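Local coordinates for OsmC family peroxiredoxin (Aquifex aeolicus, PDB 2E8E), which probably reduces organic hydroperoxides as a thiol-dependent peroxidase of the OsmC family, at the interface of chains A and B. Numbering follows the deposited sequence. Chains: chain A/B, Hypothetical protein Aq_1549.

The interface of chains A and B. Residues chain A 35, 38, 79-80, 119-120; chain B 111, 114-115.
B:Met115, on the short helix 111-116 of chain B, pushes its thioether into a pocket of chain A lined by A:Leu38, A:Ile79, A:Tyr80 and A:Thr120. Apolar packing dominates this part of a two-fold symmetric interface, which probably serves the dimer typical of OsmC proteins. The methionine runs extended at chi2 (-170°) and turns at chi3 (76°), which brings its terminal methyl, B:Met115 CE, to A:Tyr80 CB (3.8 Å) and A:Thr120 CB. B:Met115 SD lies 3.9 Å from A:Leu38 CD2, a branch tip of helix 34-56, and also approaches A:Tyr80 CD2 from the ring face that A:Met35 CE covers. Lower on the chain, B:Met115 CG rests against A:Ile79 CB at 3.6 Å. The A:Ile79 CG2 branch points at the helix itself, touching B:Ala114 CB at 3.5 Å and the backbone oxygen of B:Ser111. Nearby, A:Met35 SD sits 3.8 Å from B:Ser111 CB. Shortening B:Met115 to an alanine would probably open a gap between A:Leu38, A:Ile79, A:Tyr80 and A:Thr120 and cost the A:Tyr80 amide its weak sulfur contact.

Polar links across the contact are weak: A:Tyr80 N donates to B:Met115 SD at 3.5 Å, nearly straight, and A:Ser119 OG to B:Met115 O.

Within chain A, firmer bonds hold the pocket wall. The phenol OH of A:Tyr80 gives a hydrogen bond of 2.7 Å to A:Met35 O, approaching from above the carbonyl plane, while A:Thr120 OG1 donates to A:Tyr80 O. A:Met35, bent at chi2 and chi3, sets its CE over the centre of the A:Tyr80 ring, 3.4 Å above the plane.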
loop_
_atom_site.group_PDB
_atom_site.type_symbol
_atom_site.label_atom_id
_atom_site.label_comp_id
_atom_site.label_asym_id
_atom_site.label_seq_id
_atom_site.Cartn_x
_atom_site.Cartn_y
_atom_site.Cartn_z
ATOM N N MET A 35 -2.904 -3.196 -5.951
ATOM C CA MET A 35 -3.713 -1.994 -5.825
ATOM C C MET A 35 -4.736 -2.116 -4.696
ATOM O O MET A 35 -5.110 -1.115 -4.084
ATOM C CB MET A 35 -4.371 -1.655 -7.161
ATOM C CG MET A 35 -3.415 -0.891 -8.100
ATOM S SD MET A 35 -3.087 0.848 -7.621
ATOM C CE MET A 35 -4.399 1.629 -8.555
ATOM N N LEU A 38 -2.865 -1.279 -1.665
ATOM C CA LEU A 38 -2.655 0.151 -1.455
ATOM C C LEU A 38 -3.841 0.691 -0.654
ATOM O O LEU A 38 -3.668 1.489 0.271
ATOM C CB LEU A 38 -2.539 0.901 -2.793
ATOM C CG LEU A 38 -2.546 2.435 -2.669
ATOM C CD1 LEU A 38 -1.378 2.880 -1.789
ATOM C CD2 LEU A 38 -2.445 3.079 -4.045
ATOM N N ILE A 79 -3.790 4.461 -12.407
ATOM C CA ILE A 79 -3.893 4.950 -11.039
ATOM C C ILE A 79 -5.356 5.152 -10.658
ATOM O O ILE A 79 -6.239 5.146 -11.515
ATOM C CB ILE A 79 -3.193 6.317 -10.888
ATOM C CG1 ILE A 79 -3.860 7.341 -11.813
ATOM C CG2 ILE A 79 -1.706 6.191 -11.209
ATOM C CD1 ILE A 79 -3.326 8.749 -11.673
ATOM N N TYR A 80 -5.614 5.327 -9.367
ATOM C CA TYR A 80 -6.971 5.598 -8.911
ATOM C C TYR A 80 -7.261 7.068 -9.197
ATOM O O TYR A 80 -6.576 7.948 -8.676
ATOM C CB TYR A 80 -7.103 5.374 -7.402
ATOM C CG TYR A 80 -7.062 3.931 -6.965
ATOM C CD1 TYR A 80 -7.951 2.996 -7.493
ATOM C CD2 TYR A 80 -6.155 3.509 -5.995
ATOM C CE1 TYR A 80 -7.943 1.674 -7.057
ATOM C CE2 TYR A 80 -6.133 2.192 -5.555
ATOM C CZ TYR A 80 -7.031 1.280 -6.088
ATOM O OH TYR A 80 -7.020 -0.015 -5.638
ATOM N N SER A 119 -2.420 13.009 -6.317
ATOM C CA SER A 119 -2.621 12.346 -7.596
ATOM C C SER A 119 -4.028 11.797 -7.787
ATOM O O SER A 119 -4.301 11.177 -8.807
ATOM C CB SER A 119 -1.615 11.200 -7.765
ATOM O OG SER A 119 -0.281 11.681 -7.845
ATOM N N THR A 120 -4.917 12.035 -6.827
ATOM C CA THR A 120 -6.281 11.509 -6.926
ATOM C C THR A 120 -7.349 12.395 -6.276
ATOM O O THR A 120 -7.035 13.292 -5.490
ATOM C CB THR A 120 -6.355 10.103 -6.282
ATOM O OG1 THR A 120 -7.596 9.478 -6.621
ATOM C CG2 THR A 120 -6.254 10.208 -4.766
ATOM N N SER B 111 0.996 1.279 -11.420
ATOM C CA SER B 111 -0.046 2.164 -10.910
ATOM C C SER B 111 0.222 2.696 -9.505
ATOM O O SER B 111 0.065 3.892 -9.252
ATOM C CB SER B 111 -1.402 1.447 -10.929
ATOM O OG SER B 111 -1.786 1.113 -12.253
ATOM N N ALA B 114 3.103 5.249 -9.481
ATOM C CA ALA B 114 2.718 6.489 -10.147
ATOM C C ALA B 114 1.974 7.428 -9.201
ATOM O O ALA B 114 2.070 8.649 -9.325
ATOM C CB ALA B 114 1.839 6.183 -11.352
ATOM N N MET B 115 1.242 6.853 -8.256
ATOM C CA MET B 115 0.471 7.655 -7.312
ATOM C C MET B 115 1.281 8.347 -6.221
ATOM O O MET B 115 0.874 9.397 -5.723
ATOM C CB MET B 115 -0.629 6.803 -6.673
ATOM C CG MET B 115 -1.751 6.441 -7.643
ATOM S SD MET B 115 -3.186 5.684 -6.852
ATOM C CE MET B 115 -3.925 7.085 -6.125
#